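Local coordinates for biphenyl 2,3-Dioxygenase Beta Subunit (Sphingobium yanoikuyae, PDB 2GBW), which probably serves as the small, non-catalytic subunit of a ring-hydroxylating dioxygenase that adds oxygen to aromatic substrates such as biphenyl, at residues V12-E23 with R140-F151. Numbering follows the deposited sequence.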
ATOM      1  N   VAL B  12      11.372  37.874 -15.347  1.00 39.56           N
ATOM      2  CA  VAL B  12      10.783  36.966 -16.322  1.00 39.42           C
ATOM      3  C   VAL B  12      10.500  35.652 -15.654  1.00 38.78           C
ATOM      4  O   VAL B  12       9.453  35.050 -15.880  1.00 41.03           O
ATOM      5  CB  VAL B  12      11.667  36.766 -17.559  1.00 39.13           C
ATOM      6  CG1 VAL B  12      11.104  35.568 -18.415  1.00 39.31           C
ATOM      7  CG2 VAL B  12      11.729  38.089 -18.317  1.00 39.90           C
ATOM      8  N   HIS B  13      11.420  35.191 -14.797  1.00 38.57           N
ATOM      9  CA  HIS B  13      11.133  34.022 -13.990  1.00 37.90           C
ATOM     10  C   HIS B  13       9.791  34.092 -13.232  1.00 37.40           C
ATOM     11  O   HIS B  13       9.018  33.139 -13.247  1.00 35.85           O
ATOM     12  CB  HIS B  13      12.219  33.769 -12.946  1.00 38.13           C
ATOM     13  CG  HIS B  13      12.046  32.448 -12.260  1.00 37.98           C
ATOM     14  ND1 HIS B  13      11.237  32.268 -11.144  1.00 38.30           N
ATOM     15  CD2 HIS B  13      12.514  31.217 -12.583  1.00 38.57           C
ATOM     16  CE1 HIS B  13      11.270  30.988 -10.795  1.00 36.19           C
ATOM     17  NE2 HIS B  13      12.054  30.346 -11.636  1.00 40.05           N
ATOM     18  N   TYR B  14       9.556  35.203 -12.543  1.00 36.60           N
ATOM     19  CA  TYR B  14       8.310  35.401 -11.806  1.00 36.86           C
ATOM     20  C   TYR B  14       7.119  35.263 -12.741  1.00 36.55           C
ATOM     21  O   TYR B  14       6.127  34.568 -12.452  1.00 37.18           O
ATOM     22  CB  TYR B  14       8.255  36.799 -11.157  1.00 37.25           C
ATOM     23  CG  TYR B  14       6.926  36.954 -10.459  1.00 38.09           C
ATOM     24  CD1 TYR B  14       6.770  36.529  -9.139  1.00 41.70           C
ATOM     25  CD2 TYR B  14       5.801  37.455 -11.133  1.00 36.98           C
ATOM     26  CE1 TYR B  14       5.563  36.640  -8.494  1.00 41.62           C
ATOM     27  CE2 TYR B  14       4.569  37.582 -10.489  1.00 40.73           C
ATOM     28  CZ  TYR B  14       4.454  37.157  -9.171  1.00 41.56           C
ATOM     29  OH  TYR B  14       3.254  37.210  -8.475  1.00 40.50           O
ATOM     30  N   ASP B  15       7.226  35.874 -13.903  1.00 35.80           N
ATOM     31  CA  ASP B  15       6.092  35.851 -14.847  1.00 36.13           C
ATOM     32  C   ASP B  15       5.777  34.450 -15.358  1.00 34.84           C
ATOM     33  O   ASP B  15       4.611  34.092 -15.539  1.00 33.94           O
ATOM     34  CB  ASP B  15       6.403  36.794 -15.976  1.00 35.69           C
ATOM     35  CG  ASP B  15       6.265  38.244 -15.574  1.00 39.43           C
ATOM     36  OD1 ASP B  15       5.699  38.572 -14.500  1.00 42.27           O
ATOM     37  OD2 ASP B  15       6.700  39.061 -16.376  1.00 37.50           O
ATOM     38  N   ILE B  16       6.803  33.634 -15.532  1.00 35.69           N
ATOM     39  CA  ILE B  16       6.616  32.241 -15.977  1.00 36.25           C
ATOM     40  C   ILE B  16       5.977  31.421 -14.865  1.00 35.87           C
ATOM     41  O   ILE B  16       5.061  30.660 -15.086  1.00 36.46           O
ATOM     42  CB  ILE B  16       7.965  31.642 -16.430  1.00 36.65           C
ATOM     43  CG1 ILE B  16       8.463  32.294 -17.722  1.00 36.09           C
ATOM     44  CG2 ILE B  16       7.800  30.123 -16.633  1.00 36.59           C
ATOM     45  CD1 ILE B  16       9.979  31.935 -18.077  1.00 35.46           C
ATOM     46  N   GLU B  17       6.437  31.583 -13.631  1.00 36.16           N
ATOM     47  CA  GLU B  17       5.807  30.933 -12.497  1.00 36.62           C
ATOM     48  C   GLU B  17       4.314  31.307 -12.338  1.00 36.02           C
ATOM     49  O   GLU B  17       3.471  30.428 -12.030  1.00 35.53           O
ATOM     50  CB  GLU B  17       6.582  31.274 -11.232  1.00 37.39           C
ATOM     51  CG  GLU B  17       7.937  30.541 -11.180  1.00 41.65           C
ATOM     52  CD  GLU B  17       8.094  29.537 -10.048  1.00 44.73           C
ATOM     53  OE1 GLU B  17       7.112  28.828  -9.682  1.00 49.50           O
ATOM     54  OE2 GLU B  17       9.253  29.445  -9.554  1.00 46.10           O
ATOM     55  N   ALA B  18       4.006  32.597 -12.467  1.00 37.29           N
ATOM     56  CA  ALA B  18       2.648  33.078 -12.377  1.00 36.62           C
ATOM     57  C   ALA B  18       1.748  32.484 -13.491  1.00 37.46           C
ATOM     58  O   ALA B  18       0.622  32.084 -13.224  1.00 36.41           O
ATOM     59  CB  ALA B  18       2.641  34.614 -12.414  1.00 36.46           C
ATOM     60  N   HIS B  19       2.274  32.398 -14.718  1.00 36.93           N
ATOM     61  CA  HIS B  19       1.634  31.690 -15.811  1.00 36.12           C
ATOM     62  C   HIS B  19       1.331  30.209 -15.462  1.00 36.45           C
ATOM     63  O   HIS B  19       0.210  29.758 -15.650  1.00 37.36           O
ATOM     64  CB  HIS B  19       2.522  31.732 -17.072  1.00 37.56           C
ATOM     65  CG  HIS B  19       2.034  30.860 -18.186  1.00 38.00           C
ATOM     66  ND1 HIS B  19       1.108  31.293 -19.115  1.00 40.95           N
ATOM     67  CD2 HIS B  19       2.298  29.561 -18.489  1.00 36.57           C
ATOM     68  CE1 HIS B  19       0.839  30.300 -19.944  1.00 40.54           C
ATOM     69  NE2 HIS B  19       1.559  29.251 -19.598  1.00 37.07           N
ATOM     70  N   TYR B  20       2.337  29.499 -14.971  1.00 36.51           N
ATOM     71  CA  TYR B  20       2.166  28.112 -14.562  1.00 36.80           C
ATOM     72  C   TYR B  20       1.156  27.952 -13.419  1.00 37.00           C
ATOM     73  O   TYR B  20       0.366  27.017 -13.430  1.00 37.82           O
ATOM     74  CB  TYR B  20       3.511  27.494 -14.183  1.00 36.83           C
ATOM     75  CG  TYR B  20       4.349  26.982 -15.340  1.00 36.26           C
ATOM     76  CD1 TYR B  20       3.808  26.792 -16.599  1.00 38.79           C
ATOM     77  CD2 TYR B  20       5.686  26.679 -15.160  1.00 39.11           C
ATOM     78  CE1 TYR B  20       4.584  26.315 -17.645  1.00 37.04           C
ATOM     79  CE2 TYR B  20       6.455  26.203 -16.190  1.00 36.56           C
ATOM     80  CZ  TYR B  20       5.904  26.026 -17.434  1.00 37.61           C
ATOM     81  OH  TYR B  20       6.683  25.555 -18.458  1.00 38.61           O
ATOM     82  N   ARG B  21       1.167  28.857 -12.441  1.00 37.10           N
ATOM     83  CA  ARG B  21       0.177  28.802 -11.324  1.00 37.19           C
ATOM     84  C   ARG B  21      -1.237  28.991 -11.839  1.00 36.98           C
ATOM     85  O   ARG B  21      -2.152  28.274 -11.425  1.00 37.05           O
ATOM     86  CB  ARG B  21       0.533  29.848 -10.250  1.00 37.60           C
ATOM     87  CG  ARG B  21       1.731  29.456  -9.390  1.00 37.66           C
ATOM     88  CD  ARG B  21       1.931  30.430  -8.188  1.00 38.42           C
ATOM     89  NE  ARG B  21       2.255  31.797  -8.542  1.00 39.81           N
ATOM     90  CZ  ARG B  21       3.481  32.317  -8.543  1.00 40.71           C
ATOM     91  NH1 ARG B  21       4.528  31.573  -8.235  1.00 42.04           N
ATOM     92  NH2 ARG B  21       3.671  33.589  -8.853  1.00 43.14           N
ATOM     93  N   ALA B  22      -1.404  29.891 -12.823  1.00 37.15           N
ATOM     94  CA  ALA B  22      -2.736  30.123 -13.424  1.00 37.16           C
ATOM     95  C   ALA B  22      -3.197  28.920 -14.217  1.00 38.21           C
ATOM     96  O   ALA B  22      -4.402  28.569 -14.187  1.00 37.79           O
ATOM     97  CB  ALA B  22      -2.769  31.475 -14.256  1.00 38.28           C
ATOM     98  N   GLU B  23      -2.249  28.297 -14.903  1.00 36.46           N
ATOM     99  CA  GLU B  23      -2.496  27.074 -15.644  1.00 37.24           C
ATOM    100  C   GLU B  23      -3.012  25.974 -14.722  1.00 36.05           C
ATOM    101  O   GLU B  23      -4.059  25.399 -14.958  1.00 37.18           O
ATOM    102  CB  GLU B  23      -1.215  26.625 -16.339  1.00 36.03           C
ATOM    103  CG  GLU B  23      -1.352  25.373 -17.160  1.00 38.92           C
ATOM    104  CD  GLU B  23      -0.175  25.151 -18.077  1.00 41.65           C
ATOM    105  OE1 GLU B  23       0.956  25.071 -17.574  1.00 46.71           O
ATOM    106  OE2 GLU B  23      -0.379  25.066 -19.294  1.00 42.39           O
ATOM    107  N   ARG B 140       8.627  18.084 -17.011  1.00 39.04           N
ATOM    108  CA  ARG B 140       7.995  18.785 -18.083  1.00 39.63           C
ATOM    109  C   ARG B 140       9.076  19.644 -18.771  1.00 39.74           C
ATOM    110  O   ARG B 140       9.868  20.317 -18.110  1.00 40.09           O
ATOM    111  CB  ARG B 140       6.865  19.658 -17.552  1.00 39.44           C
ATOM    112  CG  ARG B 140       6.232  20.513 -18.640  1.00 39.77           C
ATOM    113  CD  ARG B 140       4.920  21.126 -18.208  1.00 41.83           C
ATOM    114  NE  ARG B 140       5.109  22.089 -17.121  1.00 42.26           N
ATOM    115  CZ  ARG B 140       4.128  22.716 -16.489  1.00 44.42           C
ATOM    116  NH1 ARG B 140       2.882  22.532 -16.848  1.00 46.08           N
ATOM    117  NH2 ARG B 140       4.412  23.576 -15.508  1.00 46.15           N
ATOM    118  N   GLU B 141       9.106  19.589 -20.096  1.00 39.79           N
ATOM    119  CA  GLU B 141      10.032  20.365 -20.906  1.00 40.29           C
ATOM    120  C   GLU B 141       9.151  21.139 -21.895  1.00 39.70           C
ATOM    121  O   GLU B 141       8.566  20.525 -22.790  1.00 40.48           O
ATOM    122  CB  GLU B 141      11.049  19.458 -21.604  1.00 40.82           C
ATOM    123  CG  GLU B 141      11.922  18.679 -20.624  1.00 44.58           C
ATOM    124  CD  GLU B 141      12.822  17.617 -21.253  1.00 45.07           C
ATOM    125  OE1 GLU B 141      12.801  17.396 -22.493  1.00 44.37           O
ATOM    126  OE2 GLU B 141      13.581  16.999 -20.456  1.00 52.37           O
ATOM    127  N   ASP B 142       9.024  22.463 -21.683  1.00 39.52           N
ATOM    128  CA  ASP B 142       8.196  23.366 -22.544  1.00 38.97           C
ATOM    129  C   ASP B 142       9.069  24.278 -23.370  1.00 38.92           C
ATOM    130  O   ASP B 142      10.156  24.671 -22.931  1.00 36.05           O
ATOM    131  CB  ASP B 142       7.289  24.283 -21.699  1.00 38.69           C
ATOM    132  CG  ASP B 142       6.099  23.576 -21.043  1.00 42.32           C
ATOM    133  OD1 ASP B 142       5.730  22.436 -21.432  1.00 39.77           O
ATOM    134  OD2 ASP B 142       5.481  24.228 -20.141  1.00 46.90           O
ATOM    135  N   LYS B 143       8.552  24.667 -24.539  1.00 38.88           N
ATOM    136  CA  LYS B 143       8.936  25.881 -25.240  1.00 40.48           C
ATOM    137  C   LYS B 143       7.728  26.786 -25.147  1.00 40.44           C
ATOM    138  O   LYS B 143       6.613  26.387 -25.537  1.00 40.93           O
ATOM    139  CB  LYS B 143       9.223  25.628 -26.704  1.00 41.27           C
ATOM    140  CG  LYS B 143      10.342  24.607 -27.009  1.00 43.64           C
ATOM    141  CD  LYS B 143      11.186  25.061 -28.212  1.00 45.53           C
ATOM    142  CE  LYS B 143      12.135  26.223 -27.860  1.00 48.01           C
ATOM    143  NZ  LYS B 143      12.516  27.145 -28.991  1.00 51.43           N
ATOM    144  N   LEU B 144       7.925  27.975 -24.599  1.00 40.49           N
ATOM    145  CA  LEU B 144       6.877  28.991 -24.505  1.00 40.58           C
ATOM    146  C   LEU B 144       7.227  30.185 -25.362  1.00 40.97           C
ATOM    147  O   LEU B 144       8.409  30.465 -25.601  1.00 41.33           O
ATOM    148  CB  LEU B 144       6.773  29.507 -23.082  1.00 40.50           C
ATOM    149  CG  LEU B 144       6.556  28.544 -21.907  1.00 39.70           C
ATOM    150  CD1 LEU B 144       6.471  29.393 -20.669  1.00 36.74           C
ATOM    151  CD2 LEU B 144       5.294  27.697 -22.021  1.00 37.86           C
ATOM    152  N   ARG B 145       6.215  30.912 -25.816  1.00 40.48           N
ATOM    153  CA  ARG B 145       6.470  32.255 -26.342  1.00 42.02           C
ATOM    154  C   ARG B 145       5.552  33.252 -25.671  1.00 43.10           C
ATOM    155  O   ARG B 145       4.484  32.922 -25.165  1.00 41.04           O
ATOM    156  CB  ARG B 145       6.285  32.323 -27.848  1.00 42.63           C
ATOM    157  CG  ARG B 145       4.884  31.940 -28.293  1.00 43.25           C
ATOM    158  CD  ARG B 145       4.644  32.330 -29.762  1.00 40.66           C
ATOM    159  NE  ARG B 145       5.273  31.352 -30.645  1.00 37.88           N
ATOM    160  CZ  ARG B 145       4.701  30.245 -31.121  1.00 39.53           C
ATOM    161  NH1 ARG B 145       3.436  29.931 -30.832  1.00 40.53           N
ATOM    162  NH2 ARG B 145       5.405  29.434 -31.898  1.00 40.59           N
ATOM    163  N   ARG B 146       6.006  34.491 -25.678  1.00 44.51           N
ATOM    164  CA  ARG B 146       5.248  35.607 -25.167  1.00 48.09           C
ATOM    165  C   ARG B 146       4.005  35.823 -26.014  1.00 48.99           C
ATOM    166  O   ARG B 146       4.056  35.765 -27.239  1.00 48.14           O
ATOM    167  CB  ARG B 146       6.104  36.869 -25.174  1.00 48.70           C
ATOM    168  CG  ARG B 146       7.009  36.986 -23.952  1.00 51.02           C
ATOM    169  CD  ARG B 146       8.440  36.508 -24.239  1.00 55.06           C
ATOM    170  NE  ARG B 146       9.343  36.744 -23.097  1.00 55.20           N
ATOM    171  CZ  ARG B 146      10.641  36.439 -23.080  1.00 54.67           C
ATOM    172  NH1 ARG B 146      11.226  35.907 -24.150  1.00 55.14           N
ATOM    173  NH2 ARG B 146      11.355  36.668 -21.985  1.00 55.55           N
ATOM    174  N   ASP B 147       2.886  36.030 -25.333  1.00 50.34           N
ATOM    175  CA  ASP B 147       1.621  36.279 -25.980  1.00 51.07           C
ATOM    176  C   ASP B 147       0.887  37.353 -25.175  1.00 51.82           C
ATOM    177  O   ASP B 147       0.378  37.097 -24.091  1.00 52.05           O
ATOM    178  CB  ASP B 147       0.819  34.981 -26.060  1.00 51.85           C
ATOM    179  CG  ASP B 147      -0.419  35.133 -26.919  1.00 53.77           C
ATOM    180  OD1 ASP B 147      -0.300  35.144 -28.178  1.00 54.72           O
ATOM    181  OD2 ASP B 147      -1.509  35.274 -26.313  1.00 62.71           O
ATOM    182  N   GLY B 148       0.890  38.576 -25.692  1.00 52.49           N
ATOM    183  CA  GLY B 148       0.334  39.722 -24.967  1.00 52.63           C
ATOM    184  C   GLY B 148       1.129  39.993 -23.702  1.00 53.13           C
ATOM    185  O   GLY B 148       2.353  40.151 -23.749  1.00 53.56           O
ATOM    186  N   ASN B 149       0.431  40.043 -22.569  1.00 53.31           N
ATOM    187  CA  ASN B 149       1.086  40.212 -21.268  1.00 52.45           C
ATOM    188  C   ASN B 149       1.361  38.873 -20.602  1.00 52.03           C
ATOM    189  O   ASN B 149       1.730  38.844 -19.421  1.00 54.10           O
ATOM    190  CB  ASN B 149       0.245  41.097 -20.324  1.00 52.88           C
ATOM    191  CG  ASN B 149       0.914  42.440 -20.026  1.00 55.73           C
ATOM    192  OD1 ASN B 149       1.290  43.185 -20.945  1.00 58.82           O
ATOM    193  ND2 ASN B 149       1.067  42.750 -18.726  1.00 58.98           N
ATOM    194  N   GLY B 150       1.198  37.763 -21.335  1.00 50.12           N
ATOM    195  CA  GLY B 150       1.474  36.430 -20.795  1.00 47.91           C
ATOM    196  C   GLY B 150       2.293  35.552 -21.738  1.00 46.30           C
ATOM    197  O   GLY B 150       3.166  36.032 -22.466  1.00 43.77           O
ATOM    198  N   PHE B 151       1.988  34.258 -21.737  1.00 43.70           N
ATOM    199  CA  PHE B 151       2.700  33.269 -22.537  1.00 43.22           C
ATOM    200  C   PHE B 151       1.707  32.286 -23.103  1.00 41.97           C
ATOM    201  O   PHE B 151       0.625  32.141 -22.552  1.00 43.03           O
ATOM    202  CB  PHE B 151       3.676  32.473 -21.648  1.00 42.37           C
ATOM    203  CG  PHE B 151       4.678  33.340 -20.968  1.00 40.89           C
ATOM    204  CD1 PHE B 151       4.387  33.916 -19.739  1.00 41.49           C
ATOM    205  CD2 PHE B 151       5.878  33.654 -21.593  1.00 40.87           C
ATOM    206  CE1 PHE B 151       5.294  34.752 -19.119  1.00 41.68           C
ATOM    207  CE2 PHE B 151       6.784  34.523 -20.999  1.00 41.70           C
ATOM    208  CZ  PHE B 151       6.499  35.046 -19.739  1.00 39.72           C
TER
HETATM  209  O   HOH W   1      -0.244  33.661 -19.441  1.00 41.90           O
HETATM  210  O   HOH W   2       8.203  23.328 -17.712  1.00 32.51           O
HETATM  211  O   HOH W   3       1.531  24.695 -15.018  1.00 32.87           O
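Tyr20 reaches from the helix to the strand and meets both Arg140 and Asp142. From CB, its CG turns opposite the carbonyl carbon (chi1 -82°), which carries the ring off the helix flank and sets its OH at Asp142. The Arg140 guanidinium covers one ring face. Arg140 NH2 sits over the centre, 3.4 Å from each of Tyr20 CG, CD1 and CD2. The planes differ by 28°, a stacked cation-pi pair. Farther out, CE1 and CZ also come near Asp142 OD2. At the tip, Tyr20 OH donates a very short hydrogen bond of 2.5 Å to Asp142 OD2, which lies at the ring edge. A water also donates to Tyr20 OH, at 2.8 Å. A phenylalanine here would probably leave Asp142 OD2 and the water without their hydroxyl partner.

Glu23 OE1 forms a salt bridge with Arg140 NH1 at 3.3 Å. A second water links Glu23 OE1, Tyr20 O and Arg140 NH2. Glu23 OE2 is hydrogen-bonded to Trp35 NE1. Arg156 pairs with Asp142 and Glu23, and Cys174 OXT with Arg140, so the buried Glu23, Arg140 and Asp142 are likely to be held in a shared charge network.

Toward the start of the helix, His19 and Ile16 meet Phe151. The Phe151 ring edge faces His19 in an offset edge-to-face pair. Phe151 CB lies over that face, 3.8 Å from His19 ND1. Phe151 CZ touches Ile16 CG1 at 3.9 Å. His19 is a zinc ligand in a crystal structure of this protein, though no zinc is bound to this chain here. An N-terminal helix packed across a curved, mostly antiparallel sheet is characteristic of the NTF2-like fold.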